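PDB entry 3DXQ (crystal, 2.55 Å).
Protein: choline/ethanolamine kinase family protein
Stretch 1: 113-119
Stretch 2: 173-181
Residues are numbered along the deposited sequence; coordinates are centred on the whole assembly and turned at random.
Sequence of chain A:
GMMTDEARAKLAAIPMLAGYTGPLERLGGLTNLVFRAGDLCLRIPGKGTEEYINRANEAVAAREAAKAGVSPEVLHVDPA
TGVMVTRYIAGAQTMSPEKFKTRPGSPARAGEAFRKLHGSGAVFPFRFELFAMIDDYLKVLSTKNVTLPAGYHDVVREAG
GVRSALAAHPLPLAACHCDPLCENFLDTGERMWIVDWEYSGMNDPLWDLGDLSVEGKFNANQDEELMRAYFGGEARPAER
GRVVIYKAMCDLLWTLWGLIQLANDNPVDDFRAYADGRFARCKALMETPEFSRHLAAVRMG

Stretch 1, residues 113-119: AFRKLHG
Stretch 2 (173-181) LAACHCDPL

How do the two backbones run? Residues 113-118 are the end of a helix that begins earlier in the chain, with phi/psi near -60/-45 and Leu117 N hydrogen-bonded to Ala113 O at 2.9 Å, His118 N to Phe114 O at 2.7 Å and Gly119 N to Arg115 O at 3.0 Å. Residues 174-176 form a strand (Ala174 -137/157, Ala175 -66/101, Cys176 -109/147). The axes approach to 8.1 Å, with 128° between their N-to-C directions. The CA atoms of His118 and Ala174 lie 5.3 Å apart and set the register.

How does the second stretch come back to the helix at Pro180 after the strand? His177 takes helical angles (-68/-41), Cys178 has positive phi (78/-20), and Asp179 follows at -140/59 and Pro180 at -75/67. The t rotamer of His177, with chi2 -78°, lets His177 ND1 accept a hydrogen bond from Asp179 N at 3.1 Å. Leu181 N then hydrogen-bonds to Asp179 O at 2.8 Å.

What does His118 touch? Its CA-to-CB bond points sideways, but chi1 -60° (m) and chi2 158° bring the ring nearer the strand. His118 CB packs 3.9 Å from Ala174 CB, His118 CD2 meets Ala175 O edge-on at 3.3 Å, and His118 NE2 lies 3.6 Å from Cys176 SG. Cys176 SG, on an m rotamer, sits obliquely 4.2 Å from the centroid of the His118 ring.

How do Leu117 and Phe114 extend the contact? The CA-to-CB bond of Leu117 points toward the second stretch, with chi1 t and chi2 p; Leu117 CG lies 3.3 Å from Ala175 O and Leu117 CD2 3.9 Å from His177 N. One turn earlier, the CA-to-CB bond of Phe114 (chi1 -74°, m; chi2 -39°) is sideways, but its end comes nearer: Phe114 CZ lies 3.8 Å from Pro180 CB, which is at the ring edge. No hydrogen bond crosses between the stretches; the contacts are van der Waals packing and the oblique sulfur-aromatic approach, and together the two sides bury 308 Å².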

# COMPACT_ATOMS: atom_id res chain seq x y z
N ALA A 113 -5.78 12.73 1.62
CA ALA A 113 -6.29 11.53 2.30
C ALA A 113 -5.28 11.05 3.34
O ALA A 113 -5.65 10.78 4.50
CB ALA A 113 -6.61 10.42 1.31
N PHE A 114 -4.01 10.93 2.95
CA PHE A 114 -2.98 10.55 3.90
C PHE A 114 -2.96 11.54 5.07
O PHE A 114 -2.84 11.16 6.24
CB PHE A 114 -1.59 10.53 3.26
CG PHE A 114 -1.35 9.36 2.36
CD1 PHE A 114 -1.82 8.09 2.67
CD2 PHE A 114 -0.58 9.50 1.22
CE1 PHE A 114 -1.56 7.01 1.82
CE2 PHE A 114 -0.30 8.43 0.39
CZ PHE A 114 -0.79 7.18 0.69
N ARG A 115 -3.07 12.82 4.74
CA ARG A 115 -2.98 13.85 5.76
C ARG A 115 -4.05 13.67 6.81
O ARG A 115 -3.79 13.82 8.00
CB ARG A 115 -3.13 15.22 5.12
CG ARG A 115 -2.88 16.40 6.05
CD ARG A 115 -2.81 17.63 5.20
NE ARG A 115 -2.78 18.87 5.95
CZ ARG A 115 -2.80 20.07 5.38
NH1 ARG A 115 -2.85 20.19 4.05
NH2 ARG A 115 -2.79 21.16 6.12
N LYS A 116 -5.25 13.37 6.35
CA LYS A 116 -6.38 13.13 7.22
C LYS A 116 -6.12 11.89 8.05
O LYS A 116 -6.39 11.90 9.27
CB LYS A 116 -7.65 12.96 6.40
CG LYS A 116 -8.93 13.12 7.23
CD LYS A 116 -10.14 13.29 6.31
CE LYS A 116 -11.46 13.23 7.03
NZ LYS A 116 -12.52 13.03 6.03
N LEU A 117 -5.57 10.86 7.40
CA LEU A 117 -5.28 9.59 8.07
C LEU A 117 -4.27 9.75 9.16
O LEU A 117 -4.55 9.43 10.30
CB LEU A 117 -4.78 8.54 7.07
CG LEU A 117 -4.29 7.21 7.64
CD1 LEU A 117 -5.43 6.51 8.39
CD2 LEU A 117 -3.67 6.30 6.56
N HIS A 118 -3.09 10.23 8.79
CA HIS A 118 -1.98 10.35 9.74
C HIS A 118 -2.30 11.34 10.85
O HIS A 118 -1.92 11.16 11.99
CB HIS A 118 -0.70 10.76 9.03
CG HIS A 118 -0.26 9.80 7.98
ND1 HIS A 118 0.56 10.15 6.93
CD2 HIS A 118 -0.55 8.49 7.80
CE1 HIS A 118 0.77 9.10 6.16
NE2 HIS A 118 0.11 8.07 6.67
N GLY A 119 -3.04 12.37 10.50
CA GLY A 119 -3.46 13.37 11.48
C GLY A 119 -4.65 12.97 12.31
O GLY A 119 -5.08 13.76 13.15
N LEU A 173 5.80 8.76 14.11
CA LEU A 173 5.06 7.51 14.01
C LEU A 173 3.57 7.82 13.81
O LEU A 173 2.95 8.56 14.58
CB LEU A 173 5.26 6.67 15.27
CG LEU A 173 5.16 5.15 15.11
CD1 LEU A 173 6.38 4.57 14.33
CD2 LEU A 173 5.04 4.48 16.46
N ALA A 174 3.00 7.27 12.75
CA ALA A 174 1.63 7.54 12.43
C ALA A 174 0.93 6.25 12.01
O ALA A 174 1.58 5.28 11.59
CB ALA A 174 1.58 8.56 11.30
N ALA A 175 -0.40 6.25 12.15
CA ALA A 175 -1.25 5.17 11.64
C ALA A 175 -1.20 5.15 10.10
O ALA A 175 -1.86 5.93 9.46
CB ALA A 175 -2.70 5.38 12.12
N CYS A 176 -0.42 4.24 9.53
CA CYS A 176 -0.21 4.19 8.09
C CYS A 176 -0.87 3.01 7.40
O CYS A 176 -0.97 1.92 7.94
CB CYS A 176 1.28 4.16 7.81
SG CYS A 176 2.13 5.62 8.39
N HIS A 177 -1.30 3.25 6.16
CA HIS A 177 -1.91 2.21 5.35
C HIS A 177 -0.89 1.14 4.97
O HIS A 177 -1.23 -0.04 4.94
CB HIS A 177 -2.50 2.81 4.10
CG HIS A 177 -3.18 1.82 3.22
ND1 HIS A 177 -2.48 0.96 2.40
CD2 HIS A 177 -4.49 1.54 3.05
CE1 HIS A 177 -3.34 0.19 1.75
NE2 HIS A 177 -4.56 0.52 2.12
N CYS A 178 0.33 1.56 4.62
CA CYS A 178 1.47 0.67 4.35
C CYS A 178 1.54 -0.07 3.02
O CYS A 178 2.61 -0.52 2.64
CB CYS A 178 1.64 -0.34 5.48
SG CYS A 178 2.07 0.46 7.02
N ASP A 179 0.42 -0.21 2.31
CA ASP A 179 0.45 -0.79 0.98
C ASP A 179 -0.51 -0.03 0.07
O ASP A 179 -1.44 -0.61 -0.48
CB ASP A 179 0.09 -2.28 1.01
CG ASP A 179 0.29 -2.97 -0.35
OD1 ASP A 179 1.32 -2.71 -1.02
OD2 ASP A 179 -0.59 -3.76 -0.73
N PRO A 180 -0.28 1.29 -0.09
CA PRO A 180 -1.18 2.13 -0.88
C PRO A 180 -1.07 1.97 -2.40
O PRO A 180 -0.65 2.89 -3.11
CB PRO A 180 -0.78 3.55 -0.44
CG PRO A 180 0.67 3.42 -0.12
CD PRO A 180 0.83 2.06 0.49
N LEU A 181 -1.45 0.80 -2.89
CA LEU A 181 -1.52 0.56 -4.33
C LEU A 181 -2.56 1.51 -4.94
O LEU A 181 -3.52 1.90 -4.28
CB LEU A 181 -1.94 -0.88 -4.64
CG LEU A 181 -1.10 -2.07 -4.10
CD1 LEU A 181 -1.95 -3.34 -4.13
CD2 LEU A 181 0.23 -2.28 -4.85